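Local coordinates for putative CRISPR-associated endoribonuclease-like protein Cas6 (Pyrococcus furiosus, PDB 3UFC), which binds CRISPR RNA and belongs to the Cas6 family of antiviral defence proteins, related to the endoribonucleases that process CRISPR transcripts, at residues P16-Y22 with I104-F109; P48-W52 with R169-V173; W52-R56 with T130-I134; I58-R62 with I72-I77. One frame throughout, in Å; residues are numbered along the deposited sequence.

Contact 1: residues P16-Y22 with I104-F109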
loop_
_atom_site.group_PDB
_atom_site.type_symbol
_atom_site.label_atom_id
_atom_site.label_comp_id
_atom_site.label_asym_id
_atom_site.label_seq_id
_atom_site.Cartn_x
_atom_site.Cartn_y
_atom_site.Cartn_z
ATOM N N PRO A 16 3.032 -23.291 4.837
ATOM C CA PRO A 16 2.462 -23.160 3.496
ATOM C C PRO A 16 3.313 -22.281 2.585
ATOM O O PRO A 16 4.178 -21.536 3.046
ATOM C CB PRO A 16 1.095 -22.545 3.772
ATOM C CG PRO A 16 1.399 -21.619 4.898
ATOM C CD PRO A 16 2.280 -22.467 5.802
ATOM N N VAL A 17 3.064 -22.386 1.287
ATOM C CA VAL A 17 3.776 -21.586 0.305
ATOM C C VAL A 17 2.721 -20.768 -0.430
ATOM O O VAL A 17 1.838 -21.325 -1.075
ATOM C CB VAL A 17 4.536 -22.466 -0.715
ATOM C CG1 VAL A 17 5.289 -21.585 -1.703
ATOM C CG2 VAL A 17 5.507 -23.384 0.012
ATOM N N ILE A 18 2.798 -19.449 -0.304
ATOM C CA ILE A 18 1.838 -18.581 -0.974
ATOM C C ILE A 18 2.481 -17.996 -2.225
ATOM O O ILE A 18 3.695 -17.816 -2.282
ATOM C CB ILE A 18 1.395 -17.397 -0.074
ATOM C CG1 ILE A 18 2.598 -16.508 0.255
ATOM C CG2 ILE A 18 0.740 -17.922 1.189
ATOM C CD1 ILE A 18 2.246 -15.239 1.032
ATOM N N PRO A 19 1.673 -17.705 -3.250
ATOM C CA PRO A 19 2.237 -17.131 -4.476
ATOM C C PRO A 19 2.748 -15.719 -4.189
ATOM O O PRO A 19 2.304 -15.084 -3.228
ATOM C CB PRO A 19 1.051 -17.150 -5.438
ATOM C CG PRO A 19 -0.131 -16.988 -4.520
ATOM C CD PRO A 19 0.220 -17.909 -3.374
ATOM N N PHE A 20 3.682 -15.232 -5.001
ATOM C CA PHE A 20 4.222 -13.890 -4.796
ATOM C C PHE A 20 3.225 -12.790 -5.171
ATOM O O PHE A 20 3.149 -11.763 -4.500
ATOM C CB PHE A 20 5.476 -13.631 -5.647
ATOM C CG PHE A 20 6.569 -14.647 -5.495
ATOM C CD1 PHE A 20 6.692 -15.696 -6.406
ATOM C CD2 PHE A 20 7.529 -14.511 -4.497
ATOM C CE1 PHE A 20 7.760 -16.590 -6.333
ATOM C CE2 PHE A 20 8.602 -15.402 -4.413
ATOM C CZ PHE A 20 8.718 -16.441 -5.334
ATOM N N ASN A 21 2.479 -13.011 -6.251
ATOM C CA ASN A 21 1.538 -12.019 -6.781
ATOM C C ASN A 21 0.092 -12.133 -6.303
ATOM O O ASN A 21 -0.804 -12.437 -7.091
ATOM C CB ASN A 21 1.574 -12.093 -8.312
ATOM C CG ASN A 21 2.990 -12.133 -8.855
ATOM O OD1 ASN A 21 3.726 -11.151 -8.783
ATOM N ND2 ASN A 21 3.384 -13.284 -9.391
ATOM N N TYR A 22 -0.143 -11.841 -5.027
ATOM C CA TYR A 22 -1.484 -11.952 -4.457
ATOM C C TYR A 22 -2.239 -10.633 -4.308
ATOM O O TYR A 22 -3.377 -10.622 -3.836
ATOM C CB TYR A 22 -1.386 -12.627 -3.083
ATOM C CG TYR A 22 -0.419 -11.925 -2.158
ATOM C CD1 TYR A 22 -0.749 -10.705 -1.561
ATOM C CD2 TYR A 22 0.851 -12.445 -1.932
ATOM C CE1 TYR A 22 0.172 -10.020 -0.762
ATOM C CE2 TYR A 22 1.775 -11.770 -1.139
ATOM C CZ TYR A 22 1.432 -10.561 -0.559
ATOM O OH TYR A 22 2.363 -9.889 0.202
ATOM N N ILE A 104 -5.284 -16.842 -0.068
ATOM C CA ILE A 104 -4.173 -16.346 -0.874
ATOM C C ILE A 104 -3.671 -17.561 -1.646
ATOM O O ILE A 104 -3.003 -18.433 -1.082
ATOM C CB ILE A 104 -3.026 -15.768 0.005
ATOM C CG1 ILE A 104 -3.471 -14.470 0.691
ATOM C CG2 ILE A 104 -1.810 -15.471 -0.855
ATOM C CD1 ILE A 104 -4.569 -14.644 1.713
ATOM N N GLY A 105 -4.000 -17.622 -2.933
ATOM C CA GLY A 105 -3.597 -18.771 -3.720
ATOM C C GLY A 105 -4.358 -19.959 -3.161
ATOM O O GLY A 105 -5.583 -19.914 -3.054
ATOM N N ASP A 106 -3.645 -21.013 -2.783
ATOM C CA ASP A 106 -4.294 -22.197 -2.223
ATOM C C ASP A 106 -4.132 -22.240 -0.711
ATOM O O ASP A 106 -4.418 -23.255 -0.078
ATOM C CB ASP A 106 -3.697 -23.466 -2.833
ATOM C CG ASP A 106 -3.892 -23.538 -4.333
ATOM O OD1 ASP A 106 -5.059 -23.570 -4.778
ATOM O OD2 ASP A 106 -2.880 -23.554 -5.066
ATOM N N VAL A 107 -3.677 -21.133 -0.134
ATOM C CA VAL A 107 -3.469 -21.058 1.304
ATOM C C VAL A 107 -4.550 -20.233 1.995
ATOM O O VAL A 107 -4.827 -19.095 1.607
ATOM C CB VAL A 107 -2.089 -20.441 1.627
ATOM C CG1 VAL A 107 -1.830 -20.485 3.130
ATOM C CG2 VAL A 107 -1.005 -21.191 0.875
ATOM N N GLY A 108 -5.163 -20.822 3.017
ATOM C CA GLY A 108 -6.195 -20.128 3.763
ATOM C C GLY A 108 -5.606 -19.507 5.017
ATOM O O GLY A 108 -4.622 -20.009 5.563
ATOM N N PHE A 109 -6.201 -18.406 5.464
ATOM C CA PHE A 109 -5.745 -17.705 6.658
ATOM C C PHE A 109 -6.942 -17.316 7.514
ATOM O O PHE A 109 -8.038 -17.071 7.001
ATOM C CB PHE A 109 -5.006 -16.413 6.289
ATOM C CG PHE A 109 -3.660 -16.624 5.664
ATOM C CD1 PHE A 109 -2.507 -16.585 6.440
ATOM C CD2 PHE A 109 -3.541 -16.844 4.293
ATOM C CE1 PHE A 109 -1.246 -16.759 5.861
ATOM C CE2 PHE A 109 -2.286 -17.021 3.703
ATOM C CZ PHE A 109 -1.137 -16.977 4.491
#
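Apolar contacts carry this join between residues 16-22 and a beta hairpin turn at 104-109. Val-107 fills one end: its CG1 lies 3.6 Å from Pro-16 CB and its CG2 3.7 Å from Ile-18 CG2. The carbonyl oxygen Val-17 O is 3.5 Å from Val-107 CG2. At the other end Ile-104 CG2 sits 3.8 Å from Ile-18 CB, 3.6 Å from Tyr-22 CB and 4.1 Å from Pro-19 CD. Ile-18 CG2 also meets the edge of the Phe-109 ring, 3.9 Å from Phe-109 CZ. The hairpin itself is a type II' turn from Ile-104 to Val-107, closed by Ile-104 N to Val-107 O (2.8 Å) and Val-107 N to Ile-104 O (2.9 Å). Gly-105 fits this turn with its positive phi, and its CA packs 3.9 Å from Pro-19 CD, where a CB would clash. Gly-105 N bonds Glu-25 in helix 23-37, while Tyr-22 OH bonds the backbone of Ile-57. The hairpin joins strands 101-104 and 107-116 at one edge of the five-stranded ferredoxin-like sheet; strand 17-18, paired with strand 69-72 in a separate small sheet, lies against it, with Phe-109 touching Ile-72 and strand 3-11.

Contact 2: residues P48-W52 with R169-V173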
loop_
_atom_site.group_PDB
_atom_site.type_symbol
_atom_site.label_atom_id
_atom_site.label_comp_id
_atom_site.label_asym_id
_atom_site.label_seq_id
_atom_site.Cartn_x
_atom_site.Cartn_y
_atom_site.Cartn_z
ATOM N N PRO A 48 -9.209 4.657 -8.354
ATOM C CA PRO A 48 -7.774 4.700 -8.649
ATOM C C PRO A 48 -7.053 5.884 -7.993
ATOM O O PRO A 48 -5.832 5.978 -8.065
ATOM C CB PRO A 48 -7.739 4.768 -10.179
ATOM C CG PRO A 48 -8.990 5.542 -10.500
ATOM C CD PRO A 48 -10.005 4.890 -9.573
ATOM N N HIS A 49 -7.795 6.788 -7.353
ATOM C CA HIS A 49 -7.155 7.929 -6.699
ATOM C C HIS A 49 -6.546 7.554 -5.344
ATOM O O HIS A 49 -5.889 8.370 -4.699
ATOM C CB HIS A 49 -8.139 9.081 -6.527
ATOM C CG HIS A 49 -8.650 9.628 -7.822
ATOM N ND1 HIS A 49 -9.851 9.238 -8.372
ATOM C CD2 HIS A 49 -8.111 10.518 -8.687
ATOM C CE1 HIS A 49 -10.031 9.865 -9.522
ATOM N NE2 HIS A 49 -8.989 10.647 -9.737
ATOM N N GLY A 50 -6.775 6.315 -4.927
ATOM C CA GLY A 50 -6.212 5.830 -3.681
ATOM C C GLY A 50 -6.717 6.466 -2.405
ATOM O O GLY A 50 -6.021 7.284 -1.806
ATOM N N TYR A 51 -7.920 6.082 -1.987
ATOM C CA TYR A 51 -8.507 6.603 -0.758
ATOM C C TYR A 51 -7.967 5.839 0.442
ATOM O O TYR A 51 -8.315 6.133 1.585
ATOM C CB TYR A 51 -10.033 6.471 -0.782
ATOM C CG TYR A 51 -10.734 7.517 -1.618
ATOM C CD1 TYR A 51 -10.713 7.463 -3.014
ATOM C CD2 TYR A 51 -11.423 8.561 -1.010
ATOM C CE1 TYR A 51 -11.371 8.434 -3.780
ATOM C CE2 TYR A 51 -12.077 9.529 -1.761
ATOM C CZ TYR A 51 -12.049 9.461 -3.141
ATOM O OH TYR A 51 -12.705 10.424 -3.867
ATOM N N TRP A 52 -7.116 4.853 0.175
ATOM C CA TRP A 52 -6.522 4.047 1.236
ATOM C C TRP A 52 -5.349 3.271 0.666
ATOM O O TRP A 52 -5.077 3.335 -0.537
ATOM C CB TRP A 52 -7.556 3.062 1.804
ATOM C CG TRP A 52 -8.027 2.031 0.800
ATOM C CD1 TRP A 52 -8.639 2.274 -0.399
ATOM C CD2 TRP A 52 -7.926 0.603 0.916
ATOM N NE1 TRP A 52 -8.927 1.085 -1.035
ATOM C CE2 TRP A 52 -8.501 0.045 -0.251
ATOM C CE3 TRP A 52 -7.405 -0.260 1.893
ATOM C CZ2 TRP A 52 -8.570 -1.338 -0.467
ATOM C CZ3 TRP A 52 -7.473 -1.638 1.676
ATOM C CH2 TRP A 52 -8.054 -2.160 0.502
ATOM N N ARG A 169 -4.063 13.198 -6.344
ATOM C CA ARG A 169 -4.763 12.335 -5.395
ATOM C C ARG A 169 -5.299 13.159 -4.219
ATOM O O ARG A 169 -6.435 12.970 -3.783
ATOM C CB ARG A 169 -3.824 11.234 -4.890
ATOM C CG ARG A 169 -3.392 10.231 -5.964
ATOM C CD ARG A 169 -2.533 9.135 -5.356
ATOM N NE ARG A 169 -3.179 8.571 -4.168
ATOM C CZ ARG A 169 -2.519 8.118 -3.107
ATOM N NH1 ARG A 169 -1.187 8.151 -3.085
ATOM N NH2 ARG A 169 -3.190 7.669 -2.055
ATOM N N TYR A 170 -4.481 14.081 -3.720
ATOM C CA TYR A 170 -4.876 14.937 -2.600
ATOM C C TYR A 170 -6.127 15.757 -2.949
ATOM O O TYR A 170 -7.045 15.892 -2.137
ATOM C CB TYR A 170 -3.725 15.884 -2.235
ATOM C CG TYR A 170 -3.897 16.601 -0.907
ATOM C CD1 TYR A 170 -3.149 16.223 0.208
ATOM C CD2 TYR A 170 -4.800 17.656 -0.769
ATOM C CE1 TYR A 170 -3.294 16.880 1.437
ATOM C CE2 TYR A 170 -4.956 18.320 0.455
ATOM C CZ TYR A 170 -4.199 17.924 1.551
ATOM O OH TYR A 170 -4.345 18.565 2.762
ATOM N N HIS A 171 -6.163 16.307 -4.159
ATOM C CA HIS A 171 -7.312 17.097 -4.581
ATOM C C HIS A 171 -8.581 16.256 -4.616
ATOM O O HIS A 171 -9.631 16.664 -4.110
ATOM C CB HIS A 171 -7.067 17.711 -5.965
ATOM C CG HIS A 171 -8.272 18.390 -6.535
ATOM N ND1 HIS A 171 -9.284 17.698 -7.163
ATOM C CD2 HIS A 171 -8.667 19.684 -6.495
ATOM C CE1 HIS A 171 -10.253 18.537 -7.484
ATOM N NE2 HIS A 171 -9.904 19.748 -7.089
ATOM N N GLU A 172 -8.482 15.081 -5.224
ATOM C CA GLU A 172 -9.617 14.181 -5.329
ATOM C C GLU A 172 -10.081 13.652 -3.969
ATOM O O GLU A 172 -11.271 13.683 -3.659
ATOM C CB GLU A 172 -9.260 13.004 -6.237
ATOM C CG GLU A 172 -10.323 11.925 -6.297
ATOM C CD GLU A 172 -11.666 12.453 -6.764
ATOM O OE1 GLU A 172 -11.702 13.197 -7.771
ATOM O OE2 GLU A 172 -12.686 12.114 -6.127
ATOM N N VAL A 173 -9.144 13.171 -3.158
ATOM C CA VAL A 173 -9.492 12.616 -1.854
ATOM C C VAL A 173 -9.843 13.650 -0.784
ATOM O O VAL A 173 -10.854 13.506 -0.098
ATOM C CB VAL A 173 -8.361 11.689 -1.336
ATOM C CG1 VAL A 173 -8.683 11.183 0.062
ATOM C CG2 VAL A 173 -8.193 10.507 -2.292
#
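Two hydrogen bonds from Arg-169 to a loop backbone help join the two ferredoxin-like halves of Cas6: the loop between helix 42-46 and strand 53-59 meets helix 158-174 of the C-terminal half. Arg-169 donates NE to His-49 O (2.8 Å, 161°) and NH2 to Gly-50 O (2.9 Å, 165°), so two successive carbonyls lie near the plane at the edge of its guanidinium. The same group reaches further, NH2 to Asn-224 O and NH1 to Gly-225 O, and thus ties the loop to the end of helix 215-224. Gly-50 suits the site twice over: its phi is positive, and a CB would collide with Arg-169 NH2. Tyr-51 OH gives a weak hydrogen bond to Glu-172 OE2 at 2.8 Å. The His-49 ring uses ND1 for Ser-47 OG and turns a face to the helix, with Glu-172 CG 3.4 Å from its centroid in a CH-pi contact. Beyond the loop, Tyr-51 O is taken by Ser-83 OG of strand 77-83. Apolar closure comes from Val-173, whose CG1 lies 3.9 Å from Tyr-51 CD2 and whose CG2 stands almost squarely over the Tyr-51 ring, 3.8 Å from the centroid and 3° off the normal.

Contact 3: residues W52-R56 with T130-I134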
loop_
_atom_site.group_PDB
_atom_site.type_symbol
_atom_site.label_atom_id
_atom_site.label_comp_id
_atom_site.label_asym_id
_atom_site.label_seq_id
_atom_site.Cartn_x
_atom_site.Cartn_y
_atom_site.Cartn_z
ATOM N N TRP A 52 -7.116 4.853 0.175
ATOM C CA TRP A 52 -6.522 4.047 1.236
ATOM C C TRP A 52 -5.349 3.271 0.666
ATOM O O TRP A 52 -5.077 3.335 -0.537
ATOM C CB TRP A 52 -7.556 3.062 1.804
ATOM C CG TRP A 52 -8.027 2.031 0.800
ATOM C CD1 TRP A 52 -8.639 2.274 -0.399
ATOM C CD2 TRP A 52 -7.926 0.603 0.916
ATOM N NE1 TRP A 52 -8.927 1.085 -1.035
ATOM C CE2 TRP A 52 -8.501 0.045 -0.251
ATOM C CE3 TRP A 52 -7.405 -0.260 1.893
ATOM C CZ2 TRP A 52 -8.570 -1.338 -0.467
ATOM C CZ3 TRP A 52 -7.473 -1.638 1.676
ATOM C CH2 TRP A 52 -8.054 -2.160 0.502
ATOM N N THR A 53 -4.661 2.532 1.528
ATOM C CA THR A 53 -3.528 1.724 1.104
ATOM C C THR A 53 -3.374 0.535 2.038
ATOM O O THR A 53 -3.981 0.495 3.109
ATOM C CB THR A 53 -2.206 2.538 1.141
ATOM O OG1 THR A 53 -1.120 1.703 0.735
ATOM C CG2 THR A 53 -1.915 3.044 2.551
ATOM N N PHE A 54 -2.594 -0.449 1.609
ATOM C CA PHE A 54 -2.300 -1.587 2.460
ATOM C C PHE A 54 -0.925 -2.121 2.109
ATOM O O PHE A 54 -0.418 -1.902 1.008
ATOM C CB PHE A 54 -3.392 -2.682 2.416
ATOM C CG PHE A 54 -3.552 -3.393 1.090
ATOM C CD1 PHE A 54 -4.476 -2.943 0.150
ATOM C CD2 PHE A 54 -2.869 -4.582 0.837
ATOM C CE1 PHE A 54 -4.729 -3.675 -1.024
ATOM C CE2 PHE A 54 -3.110 -5.324 -0.331
ATOM C CZ PHE A 54 -4.044 -4.867 -1.261
ATOM N N SER A 55 -0.305 -2.784 3.075
ATOM C CA SER A 55 1.034 -3.322 2.908
ATOM C C SER A 55 1.044 -4.690 2.252
ATOM O O SER A 55 0.004 -5.272 1.947
ATOM C CB SER A 55 1.698 -3.470 4.271
ATOM O OG SER A 55 1.120 -4.570 4.973
ATOM N N ARG A 56 2.250 -5.188 2.032
ATOM C CA ARG A 56 2.420 -6.524 1.507
ATOM C C ARG A 56 2.274 -7.362 2.785
ATOM O O ARG A 56 2.346 -6.825 3.898
ATOM C CB ARG A 56 3.820 -6.681 0.908
ATOM C CG ARG A 56 3.992 -6.014 -0.465
ATOM C CD ARG A 56 3.421 -6.885 -1.578
ATOM N NE ARG A 56 4.231 -8.083 -1.768
ATOM C CZ ARG A 56 3.873 -9.133 -2.499
ATOM N NH1 ARG A 56 2.707 -9.144 -3.128
ATOM N NH2 ARG A 56 4.679 -10.183 -2.583
ATOM N N THR A 130 9.080 1.859 3.273
ATOM C CA THR A 130 7.963 1.181 2.628
ATOM C C THR A 130 7.510 -0.125 3.263
ATOM O O THR A 130 8.333 -0.943 3.677
ATOM C CB THR A 130 8.278 0.880 1.139
ATOM O OG1 THR A 130 9.531 0.192 1.038
ATOM C CG2 THR A 130 8.354 2.168 0.336
ATOM N N LEU A 131 6.190 -0.298 3.339
ATOM C CA LEU A 131 5.583 -1.529 3.835
ATOM C C LEU A 131 5.046 -2.241 2.579
ATOM O O LEU A 131 4.762 -3.437 2.592
ATOM C CB LEU A 131 4.454 -1.222 4.827
ATOM C CG LEU A 131 4.936 -0.593 6.143
ATOM C CD1 LEU A 131 3.754 -0.387 7.078
ATOM C CD2 LEU A 131 5.987 -1.496 6.795
ATOM N N SER A 132 4.886 -1.469 1.505
ATOM C CA SER A 132 4.468 -1.977 0.193
ATOM C C SER A 132 5.181 -1.050 -0.805
ATOM O O SER A 132 5.393 0.124 -0.514
ATOM C CB SER A 132 2.936 -1.965 0.012
ATOM O OG SER A 132 2.338 -0.710 0.273
ATOM N N PRO A 133 5.573 -1.574 -1.981
ATOM C CA PRO A 133 6.284 -0.799 -3.010
ATOM C C PRO A 133 5.625 0.485 -3.495
ATOM O O PRO A 133 4.418 0.537 -3.697
ATOM C CB PRO A 133 6.463 -1.807 -4.155
ATOM C CG PRO A 133 6.382 -3.144 -3.480
ATOM C CD PRO A 133 5.274 -2.930 -2.471
ATOM N N ILE A 134 6.434 1.523 -3.682
ATOM C CA ILE A 134 5.929 2.794 -4.179
ATOM C C ILE A 134 5.963 2.769 -5.710
ATOM O O ILE A 134 6.994 2.470 -6.325
ATOM C CB ILE A 134 6.758 3.973 -3.630
ATOM C CG1 ILE A 134 6.375 4.215 -2.165
ATOM C CG2 ILE A 134 6.510 5.238 -4.459
ATOM C CD1 ILE A 134 7.204 5.293 -1.477
#
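Two hydrogen bonds of equal length tie strand 53-59 to the loop that follows strand 125-130. Arg-56 N donates to Leu-131 O at 3.1 Å in a nearly straight line (178°), and the hydroxyl Ser-132 OG donates to Phe-54 O, also at 3.1 Å. Ser-55 OG bonds within its own segment to Arg-56 O (2.8 Å). Two of these hydroxyls are used twice, Ser-132 OG being hydrogen-bonded also to Met-236 N and Ser-55 OG to Tyr-80 N on the neighbouring strand. The Arg-56 guanidinium is hydrogen-bonded to Asn-23 OD1 and Phe-20 O, and Thr-53 OG1 is engaged by Phe-234 O. Strand 53-59 is an outermost strand of the N-terminal ferredoxin-like sheet, whereas strand 125-130 belongs to the C-terminal sheet, so these bonds join the two halves of the Cas6 fold, the centre of the contact lying about 2 Å from that of the chain. Around the bonds the backbones come close, with Ser-55 CA and Ser-132 CA 4.6 Å apart. Ser-132 CB packs 3.7 Å from Ser-55 CA, and Ser-55 CB lies 3.6 Å from Leu-131 CB. Farther out, Arg-56 CG rests 3.9 Å from Pro-133 CD. Phe-54, its CA-to-CB bond directed away from the loop, packs on Leu-26 and Tyr-27 of helix 23-37.

Contact 4: residues I58-R62 with I72-I77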
loop_
_atom_site.group_PDB
_atom_site.type_symbol
_atom_site.label_atom_id
_atom_site.label_comp_id
_atom_site.label_asym_id
_atom_site.label_seq_id
_atom_site.Cartn_x
_atom_site.Cartn_y
_atom_site.Cartn_z
ATOM N N ILE A 58 3.445 -9.102 5.686
ATOM C CA ILE A 58 4.735 -9.097 6.375
ATOM C C ILE A 58 4.909 -10.378 7.191
ATOM O O ILE A 58 4.207 -10.606 8.174
ATOM C CB ILE A 58 4.853 -7.865 7.308
ATOM C CG1 ILE A 58 4.562 -6.586 6.514
ATOM C CG2 ILE A 58 6.250 -7.795 7.920
ATOM C CD1 ILE A 58 5.520 -6.342 5.374
ATOM N N ILE A 59 5.857 -11.204 6.765
ATOM C CA ILE A 59 6.142 -12.483 7.407
ATOM C C ILE A 59 7.500 -12.445 8.117
ATOM O O ILE A 59 8.537 -12.266 7.482
ATOM C CB ILE A 59 6.130 -13.597 6.344
ATOM C CG1 ILE A 59 4.800 -13.552 5.582
ATOM C CG2 ILE A 59 6.317 -14.954 6.999
ATOM C CD1 ILE A 59 4.797 -14.311 4.279
ATOM N N ARG A 60 7.483 -12.613 9.437
ATOM C CA ARG A 60 8.708 -12.571 10.239
ATOM C C ARG A 60 9.808 -13.511 9.742
ATOM O O ARG A 60 10.968 -13.111 9.633
ATOM C CB ARG A 60 8.388 -12.887 11.701
ATOM C CG ARG A 60 9.595 -12.809 12.629
ATOM C CD ARG A 60 9.232 -13.238 14.040
ATOM N NE ARG A 60 10.404 -13.331 14.905
ATOM C CZ ARG A 60 10.373 -13.765 16.162
ATOM N NH1 ARG A 60 9.224 -14.148 16.704
ATOM N NH2 ARG A 60 11.491 -13.825 16.874
ATOM N N LYS A 61 9.446 -14.756 9.452
ATOM C CA LYS A 61 10.411 -15.733 8.961
ATOM C C LYS A 61 9.869 -16.366 7.685
ATOM O O LYS A 61 8.893 -17.117 7.713
ATOM C CB LYS A 61 10.672 -16.807 10.017
ATOM C CG LYS A 61 11.929 -17.616 9.755
ATOM C CD LYS A 61 12.252 -18.536 10.922
ATOM C CE LYS A 61 13.630 -19.159 10.756
ATOM N NZ LYS A 61 14.691 -18.110 10.694
ATOM N N ARG A 62 10.516 -16.053 6.568
ATOM C CA ARG A 62 10.094 -16.543 5.263
ATOM C C ARG A 62 11.252 -17.083 4.434
ATOM O O ARG A 62 12.419 -16.831 4.730
ATOM C CB ARG A 62 9.436 -15.403 4.488
ATOM C CG ARG A 62 10.277 -14.133 4.509
ATOM C CD ARG A 62 10.198 -13.357 3.209
ATOM N NE ARG A 62 8.887 -12.759 2.983
ATOM C CZ ARG A 62 8.576 -12.051 1.903
ATOM N NH1 ARG A 62 9.484 -11.856 0.956
ATOM N NH2 ARG A 62 7.363 -11.537 1.770
ATOM N N ILE A 72 6.133 -19.732 4.176
ATOM C CA ILE A 72 5.933 -19.192 5.518
ATOM C C ILE A 72 6.530 -20.112 6.580
ATOM O O ILE A 72 6.087 -21.247 6.747
ATOM C CB ILE A 72 4.430 -19.003 5.796
ATOM C CG1 ILE A 72 3.848 -18.015 4.783
ATOM C CG2 ILE A 72 4.217 -18.511 7.223
ATOM C CD1 ILE A 72 2.347 -17.900 4.824
ATOM N N LEU A 73 7.531 -19.615 7.299
ATOM C CA LEU A 73 8.193 -20.396 8.338
ATOM C C LEU A 73 7.870 -19.868 9.733
ATOM O O LEU A 73 8.626 -20.096 10.677
ATOM C CB LEU A 73 9.711 -20.365 8.131
ATOM C CG LEU A 73 10.260 -20.816 6.775
ATOM C CD1 LEU A 73 11.762 -20.598 6.751
ATOM C CD2 LEU A 73 9.923 -22.275 6.527
ATOM N N SER A 74 6.748 -19.167 9.861
ATOM C CA SER A 74 6.349 -18.608 11.147
ATOM C C SER A 74 4.875 -18.223 11.185
ATOM O O SER A 74 4.270 -17.942 10.151
ATOM C CB SER A 74 7.198 -17.375 11.459
ATOM O OG SER A 74 6.712 -16.696 12.603
ATOM N N ASP A 75 4.305 -18.208 12.387
ATOM C CA ASP A 75 2.906 -17.837 12.576
ATOM C C ASP A 75 2.781 -16.335 12.808
ATOM O O ASP A 75 1.680 -15.811 12.934
ATOM C CB ASP A 75 2.315 -18.589 13.772
ATOM C CG ASP A 75 1.932 -20.013 13.432
ATOM O OD1 ASP A 75 1.831 -20.839 14.361
ATOM O OD2 ASP A 75 1.719 -20.306 12.236
ATOM N N ASP A 76 3.919 -15.653 12.873
ATOM C CA ASP A 76 3.946 -14.210 13.087
ATOM C C ASP A 76 3.825 -13.533 11.719
ATOM O O ASP A 76 4.826 -13.243 11.053
ATOM C CB ASP A 76 5.254 -13.823 13.782
ATOM C CG ASP A 76 5.315 -12.357 14.144
ATOM O OD1 ASP A 76 4.288 -11.805 14.590
ATOM O OD2 ASP A 76 6.403 -11.761 13.997
ATOM N N ILE A 77 2.581 -13.301 11.310
ATOM C CA ILE A 77 2.269 -12.704 10.017
ATOM C C ILE A 77 1.340 -11.513 10.183
ATOM O O ILE A 77 0.304 -11.617 10.833
ATOM C CB ILE A 77 1.567 -13.733 9.106
ATOM C CG1 ILE A 77 2.455 -14.964 8.934
ATOM C CG2 ILE A 77 1.241 -13.106 7.762
ATOM C CD1 ILE A 77 1.768 -16.112 8.219
#
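The pairing here breaks and resumes: the antiparallel register slips by two residues between the non-hydrogen-bonded pairs Ile-59/Ile-77 (CA-CA 4.7 Å) and Arg-62/Ile-72 (CA-CA 4.9 Å). One backbone hydrogen bond holds each part, Arg-60 N to Asp-76 O (3.2 Å, 174°) and Leu-73 N to Lys-61 O (2.9 Å, 148°). Ile-77 CA adds a CA-H...O contact to Ile-58 O at 3.4 Å. The extra residues of 72-77 are taken up by an ST turn, in which Ser-74 OG accepts from Asp-76 N (3.0 Å), and by an inverse gamma turn centred on Asp-76. The chain leaves the five-stranded ferredoxin-like sheet after strand 53-59, forms strands 62-65 and 69-72 of a small separate sheet, and re-enters the first sheet as strand 77-83. Ile-59 spans the break, its CD1 3.9 Å from Ile-72 CG1 and its CG1 4.2 Å from Ile-77 CG2. At the exposed rim Arg-60 NE stays 4.4 Å from Asp-76 OD2, beyond a salt bridge; Asp-76 OD1 pairs instead with Lys-8.

How the contacts relate
Strand 53-59 and its flanking loops run through most of this set. Contacts 2 and 3 share Trp-52, and with centres 15 Å apart they join the N-terminal half of Cas6 to the C-terminal half at two places. Contacts 1 and 4 lie within the N-terminal half, 13 Å between centres, and meet directly: Pro-16 O is 2.9 Å from Ile-72 N, a probable hydrogen bond, and Phe-109 CZ packs 3.6 Å from Ile-72 CD1. Arg-56 couples contact 3 to contact 1, its NH2 2.9 Å from Phe-20 O. Contact 2 lies across the chain's centre from contacts 1 and 4, about 29 and 32 Å away between centres.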